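Local coordinates for protein phenolpthiocerol synthesis type-I polyketide synthase ppsA (Mycobacterium bovis, PDB 7AKC) that probably extends long-chain acyl precursors during assembly of the phthiocerol and phenolphthiocerol lipid core, with its acyltransferase domain forming this chain, at residues A[24-29]-A[286-291]; A[148-153]-A[180-185]. All coordinates share one frame; numbering follows the deposited sequence.

Contact 1 of 2, residues A[24-29]-A[286-291]; sequences VFVYSG and HTFIEI
Val24 and Val26 bond through their backbones to Thr287, Ile289 and Ile291 in a neighbouring parallel strand, alongside Phe288 and Glu290. Four backbone bonds join the two. Val24 N gives its hydrogen to Thr287 O (2.8 Å), and Ile289 N returns one to Val24 O. Val26 N then binds Ile289 O at 2.8 Å, and Ile291 N binds Val26 O at 2.9 Å. Phe25 and Tyr27 turn their backbone polar groups the other way, to Leu107, Ile109 and His111. Past the last direct bond, a water bridges the two segments: it accepts from Ser28 N (2.9 Å) and donates to Ile291 O.

On one face, Val24 CG2 sits over the Phe288 ring, toward its rim, 4.0 Å from the centroid. Val26 CG2 meets the edge of this ring near its plane. Ile301 of helix 298-308 covers Val26 and Phe288. Beside them the Glu290 carboxylate is well satisfied. CG lies anti to the backbone N (chi1 179°), and the extended chain brings OE1 to Leu297 N and OE2 to Leu296 N and Ser292 OG.

On the other face, Ile291 CD1 lies over the Phe25 ring, 3.8 Å from its centroid. Ile289 CD1 reaches Phe25 CE1 at 3.8 Å. Ile291 CB also packs on Tyr27 CE1 (3.6 Å). The Tyr27 hydroxyl is hydrogen-bonded to Thr95 OG1 of helix 79-100. The Tyr27 hydroxyl and the Glu290 carboxylate, both buried, are thus paired with residues outside the two strands. The arrangement is characteristic of the inner parallel strands of an alpha/beta sheet covered by helices, here in the hydrolase-like part of the acyltransferase fold.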
loop_
_atom_site.group_PDB
_atom_site.type_symbol
_atom_site.label_atom_id
_atom_site.label_comp_id
_atom_site.label_asym_id
_atom_site.label_seq_id
_atom_site.Cartn_x
_atom_site.Cartn_y
_atom_site.Cartn_z
ATOM N N VAL A 24 -2.422 -8.284 -13.355
ATOM C CA VAL A 24 -2.680 -7.777 -12.006
ATOM C C VAL A 24 -2.695 -6.284 -12.031
ATOM O O VAL A 24 -1.778 -5.687 -12.587
ATOM C CB VAL A 24 -1.610 -8.230 -11.004
ATOM C CG1 VAL A 24 -2.004 -7.843 -9.582
ATOM C CG2 VAL A 24 -1.353 -9.735 -11.107
ATOM N N PHE A 25 -3.674 -5.668 -11.368
ATOM C CA PHE A 25 -3.694 -4.208 -11.249
ATOM C C PHE A 25 -3.237 -3.906 -9.849
ATOM O O PHE A 25 -3.759 -4.475 -8.898
ATOM C CB PHE A 25 -5.094 -3.634 -11.512
ATOM C CG PHE A 25 -5.464 -3.481 -12.984
ATOM C CD1 PHE A 25 -4.792 -4.189 -13.970
ATOM C CD2 PHE A 25 -6.470 -2.605 -13.381
ATOM C CE1 PHE A 25 -5.151 -4.060 -15.316
ATOM C CE2 PHE A 25 -6.800 -2.452 -14.732
ATOM C CZ PHE A 25 -6.146 -3.179 -15.695
ATOM N N VAL A 26 -2.244 -3.025 -9.718
ATOM C CA VAL A 26 -1.662 -2.666 -8.439
ATOM C C VAL A 26 -2.029 -1.223 -8.085
ATOM O O VAL A 26 -1.798 -0.325 -8.885
ATOM C CB VAL A 26 -0.138 -2.894 -8.415
ATOM C CG1 VAL A 26 0.427 -2.522 -7.045
ATOM C CG2 VAL A 26 0.219 -4.354 -8.773
ATOM N N TYR A 27 -2.613 -1.018 -6.895
ATOM C CA TYR A 27 -3.053 0.292 -6.442
ATOM C C TYR A 27 -2.152 0.774 -5.338
ATOM O O TYR A 27 -2.135 0.167 -4.271
ATOM C CB TYR A 27 -4.512 0.219 -5.975
ATOM C CG TYR A 27 -5.413 -0.128 -7.136
ATOM C CD1 TYR A 27 -5.921 0.862 -7.965
ATOM C CD2 TYR A 27 -5.653 -1.454 -7.480
ATOM C CE1 TYR A 27 -6.709 0.545 -9.068
ATOM C CE2 TYR A 27 -6.379 -1.788 -8.626
ATOM C CZ TYR A 27 -6.925 -0.783 -9.405
ATOM O OH TYR A 27 -7.678 -1.098 -10.503
ATOM N N SER A 28 -1.394 1.848 -5.584
ATOM C CA SER A 28 -0.467 2.342 -4.566
ATOM C C SER A 28 -1.220 3.140 -3.488
ATOM O O SER A 28 -2.322 3.638 -3.753
ATOM C CB SER A 28 0.617 3.194 -5.219
ATOM O OG SER A 28 0.104 4.429 -5.684
ATOM N N GLY A 29 -0.595 3.300 -2.314
ATOM C CA GLY A 29 -1.178 4.030 -1.194
ATOM C C GLY A 29 -1.113 5.536 -1.304
ATOM O O GLY A 29 -2.136 6.220 -1.181
ATOM N N HIS A 286 1.597 -12.861 -14.806
ATOM C CA HIS A 286 2.871 -12.395 -15.330
ATOM C C HIS A 286 2.905 -10.921 -15.735
ATOM O O HIS A 286 3.989 -10.439 -16.027
ATOM C CB HIS A 286 3.343 -13.300 -16.489
ATOM C CG HIS A 286 3.666 -14.690 -16.009
ATOM N ND1 HIS A 286 4.964 -15.069 -15.707
ATOM C CD2 HIS A 286 2.838 -15.725 -15.737
ATOM C CE1 HIS A 286 4.888 -16.314 -15.261
ATOM N NE2 HIS A 286 3.626 -16.756 -15.255
ATOM N N THR A 287 1.766 -10.200 -15.714
ATOM C CA THR A 287 1.774 -8.774 -16.049
ATOM C C THR A 287 1.254 -7.994 -14.877
ATOM O O THR A 287 0.197 -8.323 -14.360
ATOM C CB THR A 287 0.938 -8.459 -17.291
ATOM O OG1 THR A 287 1.437 -9.197 -18.392
ATOM C CG2 THR A 287 0.936 -6.957 -17.620
ATOM N N PHE A 288 2.011 -6.997 -14.418
ATOM C CA PHE A 288 1.609 -6.188 -13.285
ATOM C C PHE A 288 1.519 -4.755 -13.766
ATOM O O PHE A 288 2.465 -4.251 -14.369
ATOM C CB PHE A 288 2.635 -6.310 -12.145
ATOM C CG PHE A 288 2.603 -7.681 -11.504
ATOM C CD1 PHE A 288 3.211 -8.767 -12.115
ATOM C CD2 PHE A 288 2.003 -7.876 -10.272
ATOM C CE1 PHE A 288 3.130 -10.038 -11.557
ATOM C CE2 PHE A 288 1.979 -9.143 -9.685
ATOM C CZ PHE A 288 2.543 -10.216 -10.334
ATOM N N ILE A 289 0.359 -4.137 -13.577
ATOM C CA ILE A 289 0.115 -2.787 -14.015
ATOM C C ILE A 289 -0.206 -1.940 -12.820
ATOM O O ILE A 289 -1.209 -2.172 -12.165
ATOM C CB ILE A 289 -1.017 -2.723 -15.070
ATOM C CG1 ILE A 289 -0.774 -3.732 -16.213
ATOM C CG2 ILE A 289 -1.178 -1.290 -15.591
ATOM C CD1 ILE A 289 -1.898 -3.782 -17.302
ATOM N N GLU A 290 0.628 -0.960 -12.539
ATOM C CA GLU A 290 0.381 -0.020 -11.449
ATOM C C GLU A 290 -0.624 0.995 -11.989
ATOM O O GLU A 290 -0.384 1.573 -13.046
ATOM C CB GLU A 290 1.682 0.686 -11.071
ATOM C CG GLU A 290 1.473 1.703 -9.959
ATOM C CD GLU A 290 2.732 2.401 -9.491
ATOM O OE1 GLU A 290 3.811 1.770 -9.525
ATOM O OE2 GLU A 290 2.647 3.592 -9.109
ATOM N N ILE A 291 -1.764 1.174 -11.315
ATOM C CA ILE A 291 -2.799 2.105 -11.764
ATOM C C ILE A 291 -2.587 3.422 -11.060
ATOM O O ILE A 291 -3.156 3.655 -9.989
ATOM C CB ILE A 291 -4.225 1.534 -11.542
ATOM C CG1 ILE A 291 -4.327 0.059 -12.026
ATOM C CG2 ILE A 291 -5.269 2.405 -12.222
ATOM C CD1 ILE A 291 -3.974 -0.141 -13.500
HETATM O O HOH W 1 -2.181 3.699 -7.689
#

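Contact 2 of 2, residues A[148-153]-A[180-185]; sequences GGMALL and QTVIAG
Leu153 and Ile183 meet on the helix-covered face of two antiparallel strands. Their side chains run almost perpendicular, with Leu153 CD1 3.6 Å from Ile183 CG2. Ala151 CB adds to this patch, 3.8 Å from Ile183 CG1. Ile183 CG1 sits flanked by its own N and C (chi1 57°), a crowded position. This turns CG1 to Ala151 and leaves CG2 for Leu153. Thr160 and Leu163 of helix 157-164 close over Leu153, and Ile190 and Leu193 of helix 187-199 over Ile183.

The opposite face carries Met150, Leu152, Val182 and Ala184. Met150 CB meets Val182 CG1 at 3.9 Å. Farther out, the Met150 chain bends at chi3 (108°), and its CE comes to Ala184 CB at 3.8 Å. Leu152 CD1 packs obliquely on Val182 CG2. This face opens to solvent near its end, where Leu152 and Gln180 are both partly exposed. There Leu152 CD2 lies 3.6 Å from Gln180 NE2, a contact without a bond. Gln180 NE2 is hydrogen-bonded to Glu154 OE1, and Gln180 OE1 makes a weak bond to Asn176 ND2.

Six backbone bonds hold the strands together in three reciprocal pairs. The Leu153–Thr181 bonds are fairly straight. The Ala151–Ile183 bonds are more bent. In the Gly149–Gly185 pair, Gly149 N to Gly185 O is 2.8 Å, but Gly185 N to Gly149 O stretches to 3.2 Å. Here the strand 180-184 leads into a corner, and neither glycine brings a side chain. Two central strands, flanked by 204-207 and 171-177 and packed on two helices along one face, are characteristic of a beta-alpha-beta-beta-alpha-beta, ferredoxin-like subdomain.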
loop_
_atom_site.group_PDB
_atom_site.type_symbol
_atom_site.label_atom_id
_atom_site.label_comp_id
_atom_site.label_asym_id
_atom_site.label_seq_id
_atom_site.Cartn_x
_atom_site.Cartn_y
_atom_site.Cartn_z
ATOM N N GLY A 148 4.452 12.234 11.726
ATOM C CA GLY A 148 5.159 10.996 11.394
ATOM C C GLY A 148 5.775 11.044 10.026
ATOM O O GLY A 148 5.395 11.847 9.166
ATOM N N GLY A 149 6.788 10.241 9.843
ATOM C CA GLY A 149 7.475 10.160 8.573
ATOM C C GLY A 149 7.813 8.714 8.257
ATOM O O GLY A 149 7.500 7.806 9.030
ATOM N N MET A 150 8.286 8.502 7.048
ATOM C CA MET A 150 8.705 7.173 6.613
ATOM C C MET A 150 10.091 7.253 6.001
ATOM O O MET A 150 10.494 8.315 5.547
ATOM C CB MET A 150 7.701 6.579 5.628
ATOM C CG MET A 150 6.345 6.365 6.285
ATOM S SD MET A 150 5.053 5.748 5.187
ATOM C CE MET A 150 4.899 4.128 5.751
ATOM N N ALA A 151 10.811 6.126 5.955
ATOM C CA ALA A 151 12.127 6.121 5.295
ATOM C C ALA A 151 12.260 4.817 4.542
ATOM O O ALA A 151 11.934 3.765 5.086
ATOM C CB ALA A 151 13.265 6.269 6.293
ATOM N N LEU A 152 12.772 4.901 3.317
ATOM C CA LEU A 152 13.060 3.754 2.475
ATOM C C LEU A 152 14.491 3.376 2.781
ATOM O O LEU A 152 15.415 4.185 2.559
ATOM C CB LEU A 152 12.935 4.148 1.001
ATOM C CG LEU A 152 13.320 3.035 0.004
ATOM C CD1 LEU A 152 12.451 1.759 0.200
ATOM C CD2 LEU A 152 13.268 3.559 -1.454
ATOM N N LEU A 153 14.703 2.172 3.307
ATOM C CA LEU A 153 16.037 1.713 3.666
ATOM C C LEU A 153 16.495 0.611 2.716
ATOM O O LEU A 153 15.704 -0.302 2.387
ATOM C CB LEU A 153 16.005 1.125 5.094
ATOM C CG LEU A 153 15.330 1.988 6.170
ATOM C CD1 LEU A 153 15.420 1.321 7.512
ATOM C CD2 LEU A 153 15.918 3.401 6.216
ATOM N N GLN A 180 14.747 -3.938 0.225
ATOM C CA GLN A 180 14.227 -2.584 0.429
ATOM C C GLN A 180 13.098 -2.663 1.428
ATOM O O GLN A 180 12.085 -3.331 1.166
ATOM C CB GLN A 180 13.589 -2.079 -0.860
ATOM C CG GLN A 180 14.522 -1.596 -1.933
ATOM C CD GLN A 180 13.815 -0.484 -2.671
ATOM O OE1 GLN A 180 12.584 -0.540 -2.965
ATOM N NE2 GLN A 180 14.559 0.559 -2.955
ATOM N N THR A 181 13.205 -1.885 2.516
ATOM C CA THR A 181 12.186 -1.929 3.551
ATOM C C THR A 181 11.872 -0.517 4.006
ATOM O O THR A 181 12.791 0.288 4.143
ATOM C CB THR A 181 12.776 -2.755 4.744
ATOM O OG1 THR A 181 13.215 -4.032 4.254
ATOM C CG2 THR A 181 11.734 -3.007 5.842
ATOM N N VAL A 182 10.594 -0.194 4.204
ATOM C CA VAL A 182 10.203 1.134 4.666
ATOM C C VAL A 182 9.895 1.084 6.151
ATOM O O VAL A 182 9.175 0.171 6.592
ATOM C CB VAL A 182 8.965 1.618 3.878
ATOM C CG1 VAL A 182 8.482 2.976 4.395
ATOM C CG2 VAL A 182 9.276 1.668 2.386
ATOM N N ILE A 183 10.439 2.021 6.928
ATOM C CA ILE A 183 10.128 2.162 8.354
ATOM C C ILE A 183 9.192 3.400 8.541
ATOM O O ILE A 183 9.187 4.292 7.707
ATOM C CB ILE A 183 11.359 2.307 9.214
ATOM C CG1 ILE A 183 12.220 3.521 8.770
ATOM C CG2 ILE A 183 12.179 0.987 9.114
ATOM C CD1 ILE A 183 13.364 3.805 9.744
ATOM N N ALA A 184 8.452 3.442 9.640
ATOM C CA ALA A 184 7.504 4.507 9.883
ATOM C C ALA A 184 7.464 4.819 11.372
ATOM O O ALA A 184 7.517 3.916 12.199
ATOM C CB ALA A 184 6.110 4.098 9.385
ATOM N N GLY A 185 7.302 6.096 11.680
ATOM C CA GLY A 185 7.260 6.552 13.057
ATOM C C GLY A 185 7.423 8.062 13.139
ATOM O O GLY A 185 7.366 8.768 12.126
#

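Overall arrangement
The centres of contacts 1 and 2 lie about 21 Å apart, with the middle of the chain between them. Their nearest atoms are about 9 Å apart, so they do not touch. Contact 1 belongs to the five-stranded parallel sheet, and contact 2 to the separate four-stranded antiparallel sheet. Along the chain the order is 24-29, 148-153, 180-185, 286-291. The small antiparallel subdomain is therefore an insertion in the larger hydrolase-like one, as in other acyltransferases of this family. Strand 107-110, beside 23-27, runs into a GxSxG sequence consistent with a nucleophile elbow. In such enzymes the active site lies between the two subdomains.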